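Alpha-1,4-endofucoidanase (Mariniflexile fucanivorans, PDB 6DLH) hydrolyses alpha-1,4 linkages within fucoidan as a retaining, endo-acting enzyme of glycoside hydrolase family 107, its catalytic domain being followed by calcium-binding immunoglobulin-like domains. Local coordinates at residues I433-P438 and G484-E490; I60-I65 and D127-W133; R138-R143 and R425-I429. All coordinates share one frame; numbering follows the deposited sequence.

How the interactions relate
The three contacts run from the parallel beta/alpha catalytic domain into the immunoglobulin-like part of the chain. Interaction 2 is buried, where the catalytic domain meets the second immunoglobulin-like domain, and interaction 3 is partly buried, at the boundary with the first; they hold the two ends of the same helix, 129-139, with centres about 18 Å apart. Interaction 1 is a surface contact between two loops of the first immunoglobulin-like domain, its centre about 32 Å from that of interaction 2. Its segment 433-438 follows soon after 425-429, so interactions 1 and 3 are neighbours in sequence. Chemistry changes with place: a salt bridge and an indole bond in interaction 2, arginines and backbone carbonyls in interaction 3, and proline packing with one backbone bond in interaction 1.

Interaction 1: I433-P438 and G484-E490; sequences IYPGQP and GTPPVSE
Ile433 meets the other segment through CG2, which packs 4.0 Å from CB of Pro486 and also reaches the CG methylene of Glu490. A chi1 of -63° places CG2 opposite the backbone N and aims this methyl, rather than CG1, at the two partners. Glu490 offers its aliphatic stem here, while its carboxylate bonds Trp469, Tyr494 and Ser492. CB of Tyr434 points away from the other segment and its side chain touches Ile516, but its carbonyl O stays in the contact, 3.3 Å from CG of Pro486, while accepting the Gln437 N bond that closes a type II turn. Pro435, at the second position of that turn, leans on the carbonyls of the facing type I turn: its CB is 3.4 Å from Val488 O, and its CG is 3.3 Å from Glu490 O. Next, Gly436 takes the positive phi (92°) of the third position and gives the hydrogen bond between the segments, N to Pro486 O at 3.0 Å; the bond is bent (138°) and arrives from above the carbonyl plane. Gln437 sends its side chain out to Glu562, a calcium ligand, and turns its carbonyl O inward to 3.1 Å from CD of Pro486. Finally, Pro438 lies beside Thr485, both side chains pointing the same way, and its CA makes a CH...O contact of 3.6 Å with Gly484 O. Gly484 also bonds the backbone of Tyr439. The arrangement is one of proline-rich loops packed where strand 439-444 begins and strand 479-484 ends, on the surface of the first immunoglobulin-like domain, near the calcium site of the second.

Interaction 2: I60-I65 and D127-W133; sequences IEGIRI and DDPLLSW
The type II turn Ile60-Ile63 lies against the first turn of helix 129-139, with CA of Ile63 6.1 Å from CA of Pro129. Both belong to the parallel beta/alpha catalytic domain, where they join the loop after strand 46-49 to the helix that precedes strand 143-149. Asp127, just ahead of the helix, ties the turn through Gly62 N, which donates to its OD2 (2.7 Å) from above the carboxylate plane, and holds Arg64, the residue after the turn, end-on. Arg64 NH1 meets the syn lone pair of Asp127 OD2 at 2.9 Å, and Arg64 NH2 reaches Asp127 OD1 at 3.0 Å, the two planes 35° apart. The CB of Arg64 points away from the helix; a bend at chi2 (-66°) brings the guanidinium back. Ser132 OG covers one of its faces, and Arg64 NE donates to Thr586 OG1. Lys553, from the second immunoglobulin-like domain, adds a second cation at Asp127 OD1. At the indole, Ile60 CD1 packs at the edge of Trp133, 3.7 Å from CZ2. Ile63 O is held by Trp133 NE1 (2.9 Å, 162°) and by Arg64 NH1, which approach it from opposite faces of the carbonyl plane.

Interaction 3: R138-R143 and R425-I429; sequences RAAGLR and RQYTI
Arg425 runs along the C-terminal end of helix 129-139, where Gly141 ends the last turn in a Schellman motif, and links this part of the catalytic domain to the start of the first immunoglobulin-like domain. Its CB rests 3.3 Å from Gly141 O. CG passes CD2 of Leu142, and CD touches both that same Leu142 methyl and Ala140 O, 3.3 Å from the latter. With chi2 at -170° the chain stays extended, carrying NE past Leu142 and the guanidinium to Ala140. There NH2 of Arg425 gives a bond of 2.9 Å to Ala140 O, which sits at the edge of the guanidinium, while NH1 turns to Ile75 O.

The backbone beside it shares a single acceptor. Gln426 N donates to Gly141 O at 2.9 Å, and Tyr427 N to the same oxygen at 3.0 Å. The Tyr427 ring then passes between two arginines. Its CE2 is 3.7 Å from Arg138 NE, and its OH touches CG of Arg143 at 3.3 Å and lies over the centre of the Arg143 guanidinium, the two planes 41° apart. A water also connects Tyr427 OH with Arg138 NH2. The strongest polar partner of Arg143 is Asp221, in a salt bridge from NE, and Trp41 adds a cation-pi contact; the bond from Arg143 NH1 to Gln426 OE1 is long and weak. Gln426 in turn uses NE2 to hold OD1 of the calcium ligand Asp79, placing this boundary next to a metal site. At the far end, a second water donates to Ala139 O and accepts from Ile429 N at 3.0 Å.

Interaction 1: I433-P438 and G484-E490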
loop_
_atom_site.group_PDB
_atom_site.type_symbol
_atom_site.label_atom_id
_atom_site.label_comp_id
_atom_site.label_asym_id
_atom_site.label_seq_id
_atom_site.Cartn_x
_atom_site.Cartn_y
_atom_site.Cartn_z
ATOM N N ILE A 433 -16.585 20.575 -10.968
ATOM C CA ILE A 433 -17.719 21.283 -11.548
ATOM C C ILE A 433 -18.564 20.272 -12.317
ATOM O O ILE A 433 -18.045 19.559 -13.175
ATOM C CB ILE A 433 -17.270 22.446 -12.461
ATOM C CG1 ILE A 433 -16.504 23.520 -11.688
ATOM C CG2 ILE A 433 -18.469 23.040 -13.194
ATOM C CD1 ILE A 433 -15.679 24.435 -12.567
ATOM N N TYR A 434 -19.855 20.221 -11.981
ATOM C CA TYR A 434 -20.835 19.404 -12.678
ATOM C C TYR A 434 -21.812 20.324 -13.411
ATOM O O TYR A 434 -22.698 20.912 -12.789
ATOM C CB TYR A 434 -21.575 18.495 -11.693
ATOM C CG TYR A 434 -20.795 17.296 -11.222
ATOM C CD1 TYR A 434 -19.785 17.419 -10.278
ATOM C CD2 TYR A 434 -21.075 16.029 -11.711
ATOM C CE1 TYR A 434 -19.067 16.315 -9.841
ATOM C CE2 TYR A 434 -20.366 14.918 -11.286
ATOM C CZ TYR A 434 -19.360 15.060 -10.345
ATOM O OH TYR A 434 -18.667 13.967 -9.919
ATOM N N PRO A 435 -21.664 20.504 -14.745
ATOM C CA PRO A 435 -22.549 21.389 -15.511
ATOM C C PRO A 435 -24.031 21.090 -15.287
ATOM O O PRO A 435 -24.487 19.958 -15.470
ATOM C CB PRO A 435 -22.132 21.114 -16.963
ATOM C CG PRO A 435 -20.673 20.714 -16.847
ATOM C CD PRO A 435 -20.626 19.878 -15.584
ATOM N N GLY A 436 -24.759 22.119 -14.837
ATOM C CA GLY A 436 -26.189 22.022 -14.591
ATOM C C GLY A 436 -26.522 21.641 -13.150
ATOM O O GLY A 436 -27.671 21.769 -12.732
ATOM N N GLN A 437 -25.521 21.178 -12.392
ATOM C CA GLN A 437 -25.771 20.668 -11.050
ATOM C C GLN A 437 -25.391 21.711 -10.000
ATOM O O GLN A 437 -24.404 22.426 -10.164
ATOM C CB GLN A 437 -25.025 19.350 -10.823
ATOM C CG GLN A 437 -25.528 18.207 -11.692
ATOM C CD GLN A 437 -27.004 17.957 -11.512
ATOM O OE1 GLN A 437 -27.490 17.737 -10.405
ATOM N NE2 GLN A 437 -27.736 17.982 -12.613
ATOM N N PRO A 438 -26.147 21.812 -8.879
ATOM C CA PRO A 438 -25.795 22.724 -7.786
ATOM C C PRO A 438 -24.429 22.384 -7.189
ATOM O O PRO A 438 -24.110 21.213 -6.981
ATOM C CB PRO A 438 -26.908 22.507 -6.744
ATOM C CG PRO A 438 -28.053 21.905 -7.535
ATOM C CD PRO A 438 -27.387 21.065 -8.605
ATOM N N GLY A 484 -23.355 27.788 -5.733
ATOM C CA GLY A 484 -23.961 28.287 -6.953
ATOM C C GLY A 484 -24.385 27.115 -7.833
ATOM O O GLY A 484 -24.270 25.962 -7.419
ATOM N N THR A 485 -24.880 27.422 -9.037
ATOM C CA THR A 485 -25.157 26.393 -10.024
ATOM C C THR A 485 -24.489 26.776 -11.338
ATOM O O THR A 485 -24.861 27.774 -11.951
ATOM C CB THR A 485 -26.662 26.153 -10.190
ATOM O OG1 THR A 485 -27.176 25.755 -8.920
ATOM C CG2 THR A 485 -26.979 25.087 -11.219
ATOM N N PRO A 486 -23.476 26.008 -11.804
ATOM C CA PRO A 486 -22.922 26.211 -13.141
ATOM C C PRO A 486 -24.024 25.903 -14.152
ATOM O O PRO A 486 -24.809 24.979 -13.937
ATOM C CB PRO A 486 -21.800 25.164 -13.237
ATOM C CG PRO A 486 -22.177 24.116 -12.207
ATOM C CD PRO A 486 -22.833 24.896 -11.086
ATOM N N PRO A 487 -24.144 26.681 -15.254
ATOM C CA PRO A 487 -25.028 26.314 -16.363
ATOM C C PRO A 487 -24.532 25.040 -17.044
ATOM O O PRO A 487 -23.380 24.647 -16.852
ATOM C CB PRO A 487 -24.931 27.511 -17.323
ATOM C CG PRO A 487 -23.611 28.173 -16.978
ATOM C CD PRO A 487 -23.452 27.960 -15.485
ATOM N N VAL A 488 -25.415 24.421 -17.842
ATOM C CA VAL A 488 -25.139 23.194 -18.579
ATOM C C VAL A 488 -23.990 23.433 -19.561
ATOM O O VAL A 488 -23.254 22.507 -19.898
ATOM C CB VAL A 488 -26.401 22.669 -19.301
ATOM C CG1 VAL A 488 -26.160 21.334 -19.991
ATOM C CG2 VAL A 488 -27.608 22.577 -18.375
ATOM N N SER A 489 -23.837 24.690 -19.994
ATOM C CA SER A 489 -22.875 25.077 -21.017
ATOM C C SER A 489 -21.494 25.377 -20.424
ATOM O O SER A 489 -20.568 25.695 -21.170
ATOM C CB SER A 489 -23.390 26.252 -21.819
ATOM O OG SER A 489 -23.874 27.281 -20.963
ATOM N N GLU A 490 -21.366 25.281 -19.090
ATOM C CA GLU A 490 -20.098 25.512 -18.404
ATOM C C GLU A 490 -19.117 24.397 -18.766
ATOM O O GLU A 490 -19.425 23.216 -18.614
ATOM C CB GLU A 490 -20.298 25.654 -16.889
ATOM C CG GLU A 490 -19.003 25.680 -16.087
ATOM C CD GLU A 490 -18.220 26.980 -16.144
ATOM O OE1 GLU A 490 -18.529 27.896 -15.346
ATOM O OE2 GLU A 490 -17.303 27.075 -16.982
#

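Interaction 2: I60-I65 and D127-W133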
loop_
_atom_site.group_PDB
_atom_site.type_symbol
_atom_site.label_atom_id
_atom_site.label_comp_id
_atom_site.label_asym_id
_atom_site.label_seq_id
_atom_site.Cartn_x
_atom_site.Cartn_y
_atom_site.Cartn_z
ATOM N N ILE A 60 -2.149 -7.369 -2.174
ATOM C CA ILE A 60 -2.283 -5.917 -2.109
ATOM C C ILE A 60 -3.526 -5.435 -2.859
ATOM O O ILE A 60 -3.943 -4.286 -2.707
ATOM C CB ILE A 60 -1.002 -5.200 -2.601
ATOM C CG1 ILE A 60 -0.985 -3.709 -2.249
ATOM C CG2 ILE A 60 -0.786 -5.417 -4.091
ATOM C CD1 ILE A 60 -0.942 -3.418 -0.763
ATOM N N GLU A 61 -4.108 -6.303 -3.690
ATOM C CA GLU A 61 -5.291 -5.942 -4.455
ATOM C C GLU A 61 -6.407 -5.498 -3.508
ATOM O O GLU A 61 -6.734 -6.204 -2.553
ATOM C CB GLU A 61 -5.719 -7.122 -5.326
ATOM C CG GLU A 61 -4.879 -7.259 -6.583
ATOM C CD GLU A 61 -4.801 -8.656 -7.177
ATOM O OE1 GLU A 61 -5.253 -9.617 -6.514
ATOM O OE2 GLU A 61 -4.264 -8.775 -8.293
ATOM N N GLY A 62 -6.956 -4.306 -3.768
ATOM C CA GLY A 62 -8.132 -3.823 -3.057
ATOM C C GLY A 62 -7.816 -3.074 -1.759
ATOM O O GLY A 62 -8.729 -2.611 -1.082
ATOM N N ILE A 63 -6.526 -2.952 -1.417
ATOM C CA ILE A 63 -6.121 -2.322 -0.170
ATOM C C ILE A 63 -6.227 -0.811 -0.342
ATOM O O ILE A 63 -5.913 -0.294 -1.412
ATOM C CB ILE A 63 -4.715 -2.792 0.262
ATOM C CG1 ILE A 63 -4.717 -4.280 0.643
ATOM C CG2 ILE A 63 -4.135 -1.910 1.368
ATOM C CD1 ILE A 63 -5.705 -4.660 1.735
ATOM N N ARG A 64 -6.698 -0.125 0.711
ATOM C CA ARG A 64 -7.029 1.291 0.615
ATOM C C ARG A 64 -6.444 2.053 1.806
ATOM O O ARG A 64 -6.334 1.505 2.896
ATOM C CB ARG A 64 -8.550 1.460 0.510
ATOM C CG ARG A 64 -9.164 0.822 -0.732
ATOM C CD ARG A 64 -8.682 1.542 -1.978
ATOM N NE ARG A 64 -9.299 1.102 -3.217
ATOM C CZ ARG A 64 -8.703 0.332 -4.121
ATOM N NH1 ARG A 64 -7.488 -0.141 -3.894
ATOM N NH2 ARG A 64 -9.323 0.039 -5.251
ATOM N N ILE A 65 -6.104 3.332 1.589
ATOM C CA ILE A 65 -5.520 4.170 2.626
ATOM C C ILE A 65 -6.596 4.994 3.344
ATOM O O ILE A 65 -6.273 5.775 4.242
ATOM C CB ILE A 65 -4.395 5.055 2.045
ATOM C CG1 ILE A 65 -3.485 5.601 3.154
ATOM C CG2 ILE A 65 -4.973 6.169 1.171
ATOM C CD1 ILE A 65 -2.223 6.276 2.661
ATOM N N ASP A 127 -6.664 -4.471 -9.926
ATOM C CA ASP A 127 -6.560 -3.264 -9.117
ATOM C C ASP A 127 -5.209 -2.574 -9.300
ATOM O O ASP A 127 -4.174 -3.233 -9.415
ATOM C CB ASP A 127 -6.782 -3.594 -7.639
ATOM C CG ASP A 127 -7.083 -2.381 -6.780
ATOM O OD1 ASP A 127 -7.755 -1.455 -7.282
ATOM O OD2 ASP A 127 -6.650 -2.378 -5.616
ATOM N N ASP A 128 -5.245 -1.234 -9.304
ATOM C CA ASP A 128 -4.069 -0.410 -9.065
ATOM C C ASP A 128 -4.185 0.256 -7.690
ATOM O O ASP A 128 -4.667 1.384 -7.585
ATOM C CB ASP A 128 -3.868 0.636 -10.169
ATOM C CG ASP A 128 -2.564 1.404 -10.016
ATOM O OD1 ASP A 128 -1.842 1.148 -9.025
ATOM O OD2 ASP A 128 -2.270 2.246 -10.885
ATOM N N PRO A 129 -3.745 -0.405 -6.593
ATOM C CA PRO A 129 -3.830 0.178 -5.248
ATOM C C PRO A 129 -3.091 1.507 -5.082
ATOM O O PRO A 129 -3.593 2.420 -4.432
ATOM C CB PRO A 129 -3.213 -0.891 -4.338
ATOM C CG PRO A 129 -3.308 -2.172 -5.140
ATOM C CD PRO A 129 -3.158 -1.753 -6.586
ATOM N N LEU A 130 -1.916 1.628 -5.704
ATOM C CA LEU A 130 -1.105 2.828 -5.570
ATOM C C LEU A 130 -1.852 4.050 -6.100
ATOM O O LEU A 130 -1.859 5.091 -5.443
ATOM C CB LEU A 130 0.236 2.626 -6.283
ATOM C CG LEU A 130 1.254 3.752 -6.110
ATOM C CD1 LEU A 130 1.530 4.029 -4.637
ATOM C CD2 LEU A 130 2.548 3.429 -6.841
ATOM N N LEU A 131 -2.478 3.927 -7.279
ATOM C CA LEU A 131 -3.208 5.044 -7.861
ATOM C C LEU A 131 -4.330 5.472 -6.920
ATOM O O LEU A 131 -4.633 6.662 -6.804
ATOM C CB LEU A 131 -3.778 4.653 -9.231
ATOM C CG LEU A 131 -4.593 5.737 -9.942
ATOM C CD1 LEU A 131 -3.775 7.002 -10.158
ATOM C CD2 LEU A 131 -5.154 5.232 -11.268
ATOM N N SER A 132 -4.946 4.481 -6.268
ATOM C CA SER A 132 -5.973 4.747 -5.277
ATOM C C SER A 132 -5.411 5.655 -4.174
ATOM O O SER A 132 -5.933 6.751 -3.932
ATOM C CB SER A 132 -6.524 3.452 -4.739
ATOM O OG SER A 132 -7.588 3.698 -3.838
ATOM N N TRP A 133 -4.316 5.199 -3.547
ATOM C CA TRP A 133 -3.690 5.895 -2.433
ATOM C C TRP A 133 -3.248 7.290 -2.869
ATOM O O TRP A 133 -3.482 8.274 -2.159
ATOM C CB TRP A 133 -2.513 5.090 -1.870
ATOM C CG TRP A 133 -2.754 3.624 -1.666
ATOM C CD1 TRP A 133 -3.944 2.994 -1.442
ATOM C CD2 TRP A 133 -1.747 2.595 -1.617
ATOM N NE1 TRP A 133 -3.750 1.646 -1.286
ATOM C CE2 TRP A 133 -2.411 1.372 -1.390
ATOM C CE3 TRP A 133 -0.353 2.588 -1.751
ATOM C CZ2 TRP A 133 -1.726 0.162 -1.290
ATOM C CZ3 TRP A 133 0.323 1.392 -1.660
ATOM C CH2 TRP A 133 -0.357 0.194 -1.437
HETATM O O HOH W 1 -7.160 4.442 -1.067
#

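Interaction 3: R138-R143 and R425-I429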
loop_
_atom_site.group_PDB
_atom_site.type_symbol
_atom_site.label_atom_id
_atom_site.label_comp_id
_atom_site.label_asym_id
_atom_site.label_seq_id
_atom_site.Cartn_x
_atom_site.Cartn_y
_atom_site.Cartn_z
ATOM N N ARG A 138 -4.037 13.130 -2.550
ATOM C CA ARG A 138 -4.263 14.385 -3.253
ATOM C C ARG A 138 -5.551 15.018 -2.736
ATOM O O ARG A 138 -5.566 16.187 -2.363
ATOM C CB ARG A 138 -4.343 14.160 -4.768
ATOM C CG ARG A 138 -4.788 15.381 -5.564
ATOM C CD ARG A 138 -3.866 16.587 -5.442
ATOM N NE ARG A 138 -2.506 16.324 -5.908
ATOM C CZ ARG A 138 -2.087 16.456 -7.163
ATOM N NH1 ARG A 138 -2.891 16.961 -8.085
ATOM N NH2 ARG A 138 -0.873 16.058 -7.496
ATOM N N ALA A 139 -6.631 14.230 -2.706
ATOM C CA ALA A 139 -7.927 14.775 -2.333
ATOM C C ALA A 139 -7.878 15.260 -0.886
ATOM O O ALA A 139 -8.609 16.180 -0.518
ATOM C CB ALA A 139 -9.019 13.757 -2.563
ATOM N N ALA A 140 -6.973 14.663 -0.093
ATOM C CA ALA A 140 -6.866 14.945 1.332
ATOM C C ALA A 140 -5.925 16.123 1.576
ATOM O O ALA A 140 -5.702 16.514 2.723
ATOM C CB ALA A 140 -6.425 13.707 2.076
ATOM N N GLY A 141 -5.380 16.684 0.487
ATOM C CA GLY A 141 -4.577 17.892 0.562
ATOM C C GLY A 141 -3.094 17.624 0.830
ATOM O O GLY A 141 -2.376 18.542 1.225
ATOM N N LEU A 142 -2.637 16.396 0.546
ATOM C CA LEU A 142 -1.301 15.938 0.910
ATOM C C LEU A 142 -0.471 15.617 -0.336
ATOM O O LEU A 142 -0.999 15.116 -1.323
ATOM C CB LEU A 142 -1.427 14.693 1.801
ATOM C CG LEU A 142 -2.046 14.907 3.189
ATOM C CD1 LEU A 142 -2.426 13.582 3.839
ATOM C CD2 LEU A 142 -1.111 15.687 4.105
ATOM N N ARG A 143 0.843 15.883 -0.253
ATOM C CA ARG A 143 1.830 15.475 -1.243
ATOM C C ARG A 143 2.262 14.045 -0.934
ATOM O O ARG A 143 1.846 13.483 0.077
ATOM C CB ARG A 143 3.010 16.459 -1.262
ATOM C CG ARG A 143 2.685 17.771 -1.963
ATOM C CD ARG A 143 3.622 18.934 -1.695
ATOM N NE ARG A 143 4.465 19.125 -2.859
ATOM C CZ ARG A 143 4.423 20.162 -3.689
ATOM N NH1 ARG A 143 4.010 21.350 -3.277
ATOM N NH2 ARG A 143 4.814 19.995 -4.934
ATOM N N ARG A 425 -2.269 21.702 5.560
ATOM C CA ARG A 425 -1.528 20.736 4.755
ATOM C C ARG A 425 -0.820 21.416 3.583
ATOM O O ARG A 425 -0.179 22.443 3.776
ATOM C CB ARG A 425 -2.435 19.567 4.359
ATOM C CG ARG A 425 -3.173 18.964 5.543
ATOM C CD ARG A 425 -3.871 17.673 5.188
ATOM N NE ARG A 425 -4.271 16.961 6.392
ATOM C CZ ARG A 425 -4.956 15.821 6.413
ATOM N NH1 ARG A 425 -5.219 15.225 7.565
ATOM N NH2 ARG A 425 -5.394 15.283 5.290
ATOM N N GLN A 426 -0.937 20.825 2.384
ATOM C CA GLN A 426 -0.264 21.315 1.187
ATOM C C GLN A 426 -1.253 21.891 0.164
ATOM O O GLN A 426 -0.897 22.814 -0.565
ATOM C CB GLN A 426 0.602 20.226 0.553
ATOM C CG GLN A 426 1.893 19.952 1.316
ATOM C CD GLN A 426 2.864 21.100 1.224
ATOM O OE1 GLN A 426 3.330 21.453 0.144
ATOM N NE2 GLN A 426 3.191 21.684 2.368
ATOM N N TYR A 427 -2.486 21.365 0.107
ATOM C CA TYR A 427 -3.446 21.858 -0.873
ATOM C C TYR A 427 -4.838 22.015 -0.268
ATOM O O TYR A 427 -5.164 21.359 0.718
ATOM C CB TYR A 427 -3.623 20.861 -2.017
ATOM C CG TYR A 427 -2.371 20.345 -2.681
ATOM C CD1 TYR A 427 -1.518 21.186 -3.387
ATOM C CD2 TYR A 427 -2.081 18.987 -2.665
ATOM C CE1 TYR A 427 -0.391 20.691 -4.032
ATOM C CE2 TYR A 427 -0.961 18.479 -3.302
ATOM C CZ TYR A 427 -0.116 19.333 -3.992
ATOM O OH TYR A 427 0.984 18.814 -4.614
ATOM N N THR A 428 -5.664 22.856 -0.910
ATOM C CA THR A 428 -7.099 22.887 -0.664
ATOM C C THR A 428 -7.810 22.446 -1.943
ATOM O O THR A 428 -7.803 23.169 -2.935
ATOM C CB THR A 428 -7.565 24.265 -0.165
ATOM O OG1 THR A 428 -6.950 24.536 1.094
ATOM C CG2 THR A 428 -9.070 24.376 -0.011
ATOM N N ILE A 429 -8.402 21.247 -1.904
ATOM C CA ILE A 429 -9.035 20.632 -3.061
ATOM C C ILE A 429 -10.534 20.924 -3.024
ATOM O O ILE A 429 -11.194 20.714 -2.005
ATOM C CB ILE A 429 -8.738 19.115 -3.105
ATOM C CG1 ILE A 429 -7.233 18.812 -3.106
ATOM C CG2 ILE A 429 -9.466 18.435 -4.258
ATOM C CD1 ILE A 429 -6.459 19.312 -4.314
HETATM O O HOH W 2 1.015 16.113 -5.162
HETATM O O HOH W 3 -8.083 19.152 0.214
#